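Local coordinates for protein BsaWI endonuclease (Geobacillus stearothermophilus, PDB 4ZSF) that binds DNA and probably cleaves it as a type II restriction endonuclease of the PD-(D/E)XK nuclease superfamily, at residues 150-155 / 255-260; 174-179 / 213-218; 60-63 / 67-70. All blocks are in the same frame, centred on the assembly; numbering follows the deposited sequence.

Contact 1: residues 150-155 / 255-260; sequences VRNNDK and DWLHRR
N152 lies against L257, and its backbone N donates to the O of K155 at 2.8 Å within its own turn. The return bond, K155 N to N152 O, closes a type I' turn. The turn is a tight two-residue hairpin loop, with N153 and D154 at its tip. Across the contact the meeting is apolar and rests on L257. Its CD1 comes to 4.1 Å from V150 CG1, and these two side chains reach toward each other tip to tip. N152 instead slides past L257 in the opposite direction. The amide ND2 of N152 stands 4.0 Å from L257 CD1, and the CB of N152 is equally far from L257 CD2. V150 can offer CG1 because chi1 of 61° sets that methyl between the backbone N and the carbonyl carbon. On the helix side, the CB of L257 lies over the centre of the H258 ring, 3.9 Å above its plane. R259 NH1 turns back to D255 OD1 at 2.9 Å, a salt bridge across the last helical turn. D255 OD2 is held by K272 and W267. Here the C-terminal end of helix 243-258 lies beside the hairpin of strands 146-152 and 155-165, and W256 packs on Y157 and F159, while R260 pairs with D131 of helix 129-140.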
# COMPACT_ATOMS: atom_id res chain seq x y z
N VAL A 150 -9.87 -19.97 -24.15
CA VAL A 150 -10.46 -20.36 -25.44
C VAL A 150 -10.67 -21.87 -25.41
O VAL A 150 -9.87 -22.59 -24.81
CB VAL A 150 -9.56 -19.98 -26.63
CG1 VAL A 150 -8.18 -20.72 -26.53
CG2 VAL A 150 -10.26 -20.33 -27.93
N ARG A 151 -11.78 -22.33 -26.01
CA ARG A 151 -12.10 -23.73 -26.07
C ARG A 151 -11.60 -24.31 -27.39
O ARG A 151 -11.84 -23.76 -28.45
CB ARG A 151 -13.62 -23.91 -25.89
CG ARG A 151 -14.11 -25.32 -25.90
CD ARG A 151 -15.41 -25.44 -25.08
NE ARG A 151 -15.11 -25.59 -23.65
CZ ARG A 151 -14.98 -26.76 -23.04
NH1 ARG A 151 -15.19 -27.88 -23.73
NH2 ARG A 151 -14.68 -26.83 -21.75
N ASN A 152 -10.82 -25.38 -27.31
CA ASN A 152 -10.29 -26.02 -28.50
C ASN A 152 -10.30 -27.52 -28.28
O ASN A 152 -9.78 -28.00 -27.28
CB ASN A 152 -8.87 -25.50 -28.81
CG ASN A 152 -8.26 -26.12 -30.06
OD1 ASN A 152 -7.56 -27.14 -29.98
ND2 ASN A 152 -8.56 -25.54 -31.22
N ASN A 153 -10.89 -28.25 -29.22
CA ASN A 153 -11.02 -29.71 -29.10
C ASN A 153 -11.59 -30.08 -27.74
O ASN A 153 -11.06 -30.97 -27.06
CB ASN A 153 -9.68 -30.37 -29.35
CG ASN A 153 -9.24 -30.21 -30.79
OD1 ASN A 153 -10.08 -30.10 -31.69
ND2 ASN A 153 -7.92 -30.19 -31.02
N ASP A 154 -12.65 -29.38 -27.35
CA ASP A 154 -13.36 -29.65 -26.11
C ASP A 154 -12.54 -29.43 -24.84
O ASP A 154 -12.90 -29.95 -23.80
CB ASP A 154 -13.91 -31.09 -26.08
CG ASP A 154 -15.11 -31.29 -27.01
OD1 ASP A 154 -15.39 -30.42 -27.86
OD2 ASP A 154 -15.77 -32.34 -26.87
N LYS A 155 -11.47 -28.65 -24.91
CA LYS A 155 -10.62 -28.40 -23.75
C LYS A 155 -10.50 -26.90 -23.63
O LYS A 155 -10.58 -26.22 -24.64
CB LYS A 155 -9.24 -29.04 -23.92
CG LYS A 155 -9.26 -30.55 -23.69
CD LYS A 155 -8.01 -31.17 -24.22
CE LYS A 155 -8.00 -31.11 -25.75
NZ LYS A 155 -7.39 -32.35 -26.34
N ASP A 255 -3.71 -17.27 -32.63
CA ASP A 255 -2.24 -17.28 -32.72
C ASP A 255 -1.64 -17.99 -31.51
O ASP A 255 -0.59 -18.60 -31.65
CB ASP A 255 -1.67 -15.89 -32.86
CG ASP A 255 -1.82 -15.33 -34.28
OD1 ASP A 255 -2.20 -16.08 -35.26
OD2 ASP A 255 -1.58 -14.13 -34.45
N TRP A 256 -2.28 -17.92 -30.34
CA TRP A 256 -1.76 -18.64 -29.19
C TRP A 256 -1.89 -20.14 -29.41
O TRP A 256 -0.97 -20.94 -29.07
CB TRP A 256 -2.51 -18.18 -27.93
CG TRP A 256 -1.94 -18.72 -26.68
CD1 TRP A 256 -1.07 -18.06 -25.82
CD2 TRP A 256 -2.26 -19.96 -26.06
NE1 TRP A 256 -0.83 -18.85 -24.71
CE2 TRP A 256 -1.55 -20.02 -24.83
CE3 TRP A 256 -3.08 -21.04 -26.43
CZ2 TRP A 256 -1.63 -21.13 -23.96
CZ3 TRP A 256 -3.14 -22.17 -25.57
CH2 TRP A 256 -2.43 -22.19 -24.34
N LEU A 257 -3.02 -20.55 -29.98
CA LEU A 257 -3.22 -21.96 -30.24
C LEU A 257 -2.26 -22.47 -31.34
O LEU A 257 -1.78 -23.57 -31.25
CB LEU A 257 -4.66 -22.22 -30.70
CG LEU A 257 -5.70 -22.03 -29.58
CD1 LEU A 257 -7.07 -22.01 -30.26
CD2 LEU A 257 -5.57 -23.20 -28.54
N HIS A 258 -2.02 -21.69 -32.38
CA HIS A 258 -1.37 -22.30 -33.55
C HIS A 258 0.04 -21.84 -33.85
O HIS A 258 0.74 -22.53 -34.57
CB HIS A 258 -2.25 -22.12 -34.79
CG HIS A 258 -3.59 -22.79 -34.63
ND1 HIS A 258 -4.79 -22.13 -34.77
CD2 HIS A 258 -3.90 -24.05 -34.24
CE1 HIS A 258 -5.79 -22.97 -34.51
NE2 HIS A 258 -5.27 -24.14 -34.16
N ARG A 259 0.44 -20.69 -33.33
CA ARG A 259 1.81 -20.19 -33.60
C ARG A 259 2.30 -19.50 -32.31
O ARG A 259 2.78 -18.38 -32.33
CB ARG A 259 1.84 -19.28 -34.86
CG ARG A 259 0.80 -18.18 -34.90
CD ARG A 259 0.64 -17.61 -36.37
NE ARG A 259 0.23 -18.70 -37.25
CZ ARG A 259 -1.01 -19.19 -37.32
NH1 ARG A 259 -2.04 -18.63 -36.63
NH2 ARG A 259 -1.25 -20.23 -38.10
N ARG A 260 2.18 -20.20 -31.18
CA ARG A 260 2.48 -19.55 -29.89
C ARG A 260 3.94 -19.02 -29.77
O ARG A 260 4.23 -18.06 -29.01
CB ARG A 260 2.18 -20.54 -28.75
CG ARG A 260 2.28 -19.86 -27.40
CD ARG A 260 1.87 -20.84 -26.26
NE ARG A 260 2.07 -20.18 -24.95
CZ ARG A 260 1.94 -20.81 -23.78
NH1 ARG A 260 1.64 -22.09 -23.76
NH2 ARG A 260 2.15 -20.16 -22.64

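Contact 2: residues 174-179 / 213-218; sequences RDREPS and SNYRLN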
# COMPACT_ATOMS: atom_id res chain seq x y z
N ARG A 174 4.23 0.12 -11.88
CA ARG A 174 4.39 -1.20 -11.27
C ARG A 174 3.69 -2.39 -12.01
O ARG A 174 4.04 -3.55 -11.77
CB ARG A 174 3.90 -1.15 -9.81
N ASP A 175 2.71 -2.11 -12.87
CA ASP A 175 1.97 -3.12 -13.66
C ASP A 175 2.69 -3.54 -14.95
O ASP A 175 2.42 -4.61 -15.52
CB ASP A 175 0.59 -2.59 -14.05
CG ASP A 175 -0.36 -2.47 -12.84
OD1 ASP A 175 -0.38 -3.37 -11.97
OD2 ASP A 175 -1.09 -1.47 -12.79
N ARG A 176 3.54 -2.67 -15.44
CA ARG A 176 4.26 -2.98 -16.68
C ARG A 176 5.18 -4.21 -16.56
O ARG A 176 5.21 -5.04 -17.47
CB ARG A 176 5.04 -1.74 -17.12
CG ARG A 176 5.88 -1.90 -18.35
CD ARG A 176 6.57 -0.56 -18.81
NE ARG A 176 7.90 -0.85 -19.41
CZ ARG A 176 8.07 -0.87 -20.73
NH1 ARG A 176 7.05 -0.56 -21.51
NH2 ARG A 176 9.24 -1.15 -21.28
N GLU A 177 5.92 -4.33 -15.46
CA GLU A 177 6.92 -5.41 -15.33
C GLU A 177 6.19 -6.81 -15.36
O GLU A 177 6.58 -7.69 -16.14
CB GLU A 177 7.81 -5.20 -14.08
N PRO A 178 5.10 -6.99 -14.59
CA PRO A 178 4.47 -8.31 -14.69
C PRO A 178 3.81 -8.54 -16.03
O PRO A 178 3.72 -9.69 -16.47
CB PRO A 178 3.43 -8.30 -13.57
CG PRO A 178 3.18 -6.84 -13.25
CD PRO A 178 4.54 -6.20 -13.46
N SER A 179 3.35 -7.48 -16.69
CA SER A 179 2.75 -7.68 -18.03
C SER A 179 3.87 -8.16 -18.98
O SER A 179 3.67 -9.08 -19.77
CB SER A 179 2.13 -6.38 -18.55
OG SER A 179 1.90 -6.52 -19.95
N SER A 213 14.08 5.77 -25.09
CA SER A 213 15.22 5.37 -24.27
C SER A 213 14.79 4.82 -22.92
O SER A 213 15.32 3.82 -22.48
CB SER A 213 16.18 6.54 -24.09
OG SER A 213 16.68 6.90 -25.36
N ASN A 214 13.81 5.44 -22.29
CA ASN A 214 13.29 4.95 -21.00
C ASN A 214 12.49 3.66 -21.16
O ASN A 214 12.45 2.79 -20.27
CB ASN A 214 12.42 6.02 -20.37
CG ASN A 214 13.18 7.32 -20.14
OD1 ASN A 214 14.34 7.29 -19.73
ND2 ASN A 214 12.54 8.46 -20.43
N TYR A 215 11.82 3.54 -22.29
CA TYR A 215 10.93 2.39 -22.48
C TYR A 215 11.17 1.86 -23.85
O TYR A 215 10.51 2.30 -24.78
CB TYR A 215 9.46 2.79 -22.32
CG TYR A 215 9.21 3.36 -20.95
CD1 TYR A 215 9.17 2.52 -19.84
CD2 TYR A 215 9.07 4.73 -20.75
CE1 TYR A 215 8.96 3.04 -18.55
CE2 TYR A 215 8.88 5.26 -19.48
CZ TYR A 215 8.82 4.40 -18.38
OH TYR A 215 8.64 4.91 -17.11
N ARG A 216 12.14 0.95 -23.98
CA ARG A 216 12.53 0.47 -25.30
C ARG A 216 11.43 -0.40 -25.94
O ARG A 216 11.10 -0.23 -27.11
CB ARG A 216 13.83 -0.32 -25.22
CG ARG A 216 14.62 -0.33 -26.54
CD ARG A 216 15.93 -1.14 -26.44
NE ARG A 216 15.72 -2.55 -26.08
CZ ARG A 216 15.44 -3.53 -26.95
NH1 ARG A 216 15.32 -3.25 -28.25
NH2 ARG A 216 15.28 -4.77 -26.52
N LEU A 217 10.85 -1.30 -25.16
CA LEU A 217 9.81 -2.20 -25.68
C LEU A 217 8.43 -1.80 -25.21
O LEU A 217 8.30 -1.09 -24.20
CB LEU A 217 10.07 -3.62 -25.22
CG LEU A 217 11.49 -4.13 -25.49
CD1 LEU A 217 11.59 -5.58 -25.05
CD2 LEU A 217 11.78 -3.99 -26.98
N ASN A 218 7.41 -2.27 -25.91
CA ASN A 218 6.03 -2.11 -25.45
C ASN A 218 5.78 -2.88 -24.13
O ASN A 218 6.41 -3.92 -23.88
CB ASN A 218 5.03 -2.57 -26.53
CG ASN A 218 5.36 -3.96 -27.09
OD1 ASN A 218 6.42 -4.15 -27.68
ND2 ASN A 218 4.46 -4.94 -26.88
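Within the PD-(D/E)XK nuclease fold, R176 ties helix 172-184 to L217, in the loop that leads from helix 202-209 into strand 222-226. The guanidinium meets one backbone oxygen end-on. R176 NH1 donates to L217 O at 3.0 Å, with an N-H...O angle of 149°. R176 NH2 reaches the same L217 O at 3.1 Å and is similarly bent. The oxygen lies nearly in the guanidinium plane, so it sits in the fork between the two nitrogens. Both donors approach from the same face of the carbonyl and are tilted from its plane. NH1 also bonds to M207 O, near the end of helix 202-209.

Y215 covers one face of the guanidinium. Its CD1 is 3.6 Å from R176 NE and 3.7 Å from R176 CZ. The ring does not stack flat, because the two planes stand 70° apart. The hydroxyl of Y215 has its own partner in K203. R176 gets across because CG lies anti to the backbone N (chi1 177°) and the chain runs on extended before it bends near the guanidinium.

Next in the loop, N218 turns its CB away from 174-179, its side chain packing on M183 further along the helix. Its ND2 bonds to W220 O and Y265 O. The N218 side chain is about 5 Å from a bound calcium ion.

An alanine here in place of R176 removes the guanidinium and would probably leave the loop less firmly tied to helix 172-184, with a gap beside Y215 CD1. One cation serves two carbonyls of different elements. Its bonds are to main-chain oxygens, so this part of the hold probably depends little on the L217 side chain.

Contact 3: residues 60-63 / 67-70; sequences HMDR and IADP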
# COMPACT_ATOMS: atom_id res chain seq x y z
N HIS A 60 -4.73 17.92 13.82
CA HIS A 60 -4.15 18.05 12.49
C HIS A 60 -5.27 17.90 11.46
O HIS A 60 -5.36 18.67 10.50
CB HIS A 60 -3.06 16.98 12.22
CG HIS A 60 -2.47 17.06 10.84
ND1 HIS A 60 -1.55 18.04 10.48
CD2 HIS A 60 -2.66 16.29 9.74
CE1 HIS A 60 -1.19 17.84 9.22
NE2 HIS A 60 -1.84 16.78 8.75
N MET A 61 -6.11 16.90 11.65
CA MET A 61 -7.26 16.76 10.72
C MET A 61 -8.18 18.01 10.67
O MET A 61 -8.65 18.37 9.59
CB MET A 61 -8.11 15.53 11.08
CG MET A 61 -7.40 14.20 10.98
SD MET A 61 -7.00 13.80 9.25
CE MET A 61 -8.66 13.33 8.66
N ASP A 62 -8.44 18.64 11.83
CA ASP A 62 -9.27 19.85 11.89
C ASP A 62 -8.60 20.97 11.09
O ASP A 62 -9.28 21.69 10.35
CB ASP A 62 -9.50 20.31 13.34
CG ASP A 62 -10.55 21.42 13.45
OD1 ASP A 62 -11.33 21.66 12.50
OD2 ASP A 62 -10.60 22.04 14.52
N ARG A 63 -7.30 21.18 11.29
CA ARG A 63 -6.62 22.25 10.57
C ARG A 63 -6.67 22.04 9.05
O ARG A 63 -6.97 22.97 8.28
CB ARG A 63 -5.17 22.41 11.00
CG ARG A 63 -4.55 23.69 10.35
CD ARG A 63 -3.13 23.85 10.81
NE ARG A 63 -2.26 22.80 10.28
CZ ARG A 63 -1.80 22.71 9.03
NH1 ARG A 63 -2.08 23.63 8.12
NH2 ARG A 63 -1.03 21.67 8.69
N ILE A 67 -12.89 20.27 9.50
CA ILE A 67 -13.81 19.40 10.23
C ILE A 67 -13.29 18.96 11.59
O ILE A 67 -12.24 18.32 11.70
CB ILE A 67 -14.13 18.15 9.37
CG1 ILE A 67 -14.81 18.65 8.11
CG2 ILE A 67 -15.09 17.22 10.11
CD1 ILE A 67 -14.34 18.08 6.93
N ALA A 68 -14.06 19.28 12.64
CA ALA A 68 -13.60 19.00 13.99
C ALA A 68 -14.30 17.76 14.54
O ALA A 68 -13.90 17.23 15.58
CB ALA A 68 -13.85 20.21 14.91
N ASP A 69 -15.37 17.35 13.84
CA ASP A 69 -16.29 16.29 14.28
C ASP A 69 -15.69 14.91 14.01
O ASP A 69 -15.56 14.52 12.85
CB ASP A 69 -17.64 16.44 13.55
CG ASP A 69 -18.72 15.50 14.07
OD1 ASP A 69 -18.41 14.53 14.78
OD2 ASP A 69 -19.90 15.75 13.76
N PRO A 70 -15.30 14.18 15.06
CA PRO A 70 -14.57 12.94 14.79
C PRO A 70 -15.46 11.90 14.13
O PRO A 70 -14.96 10.96 13.47
CB PRO A 70 -14.10 12.49 16.17
CG PRO A 70 -15.16 13.15 17.15
CD PRO A 70 -15.47 14.46 16.50
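This is a close packing contact between D62, in the last turns of helix 49-65, and I67 and A68, in the short connection to the long helix 70-103. It is built on the backbone as much as on side chains. The central approach is a CA-H...O contact: D62 CA lies 3.3 Å from I67 O, with an angle of 144° at the hydrogen. This carbonyl thus faces back to the helix it has just left. The carboxylate of D62 extends alongside the next peptide. Its OD1 is 3.5 Å from I67 C and 3.6 Å from A68 N. Its OD2 rests 3.8 Å from A68 CB, so the methyl lies against the charged group. D62 gets there because its CG is anti to the backbone N (chi1 -170°), which brings the carboxylate round to the connection.

S65 closes the turn from within. Its OG bonds to both M61 O and I67 N, linking the helix end to the start of the connection. D69 is then the N-cap of the next helix, its OD1 bonded to D71 N.

The CB of I67 points away from 60-63, and its side chain packs on I72 and I73. It also meets V76 of the second subunit, while M61 touches A79 of that subunit and H60 NE2 bonds to S82 OG there. The turn therefore lies at the subunit interface, and its nearest atom is about 5 Å from the bound DNA. The segments are close because the chain turns there. What meets between them is soft, a weak CH...O contact and van der Waals packing, so the polar link from one to the other probably rests mainly on S65.

Contacts 1 and 2 belong to the nuclease part of the chain, and contact 3 lies on the opposite side of the chain's centre from both. The centre of contact 3 is about 59 Å from that of contact 1 and about 42 Å from that of contact 2. No two contacts share a helix or strand. Contacts 1 and 3 are partly buried; contact 2 is a surface contact, though it lies closest to the chain's centre. Contact 1 joins a helix to a sheet hairpin by aliphatic packing. Contact 2 joins a helix to a loop through charged, directional hydrogen bonds. Contact 3 is local, with a weak CA-H...O approach and a carboxylate along the chain; it alone meets the second subunit. Contacts 2 and 3 come close to the DNA.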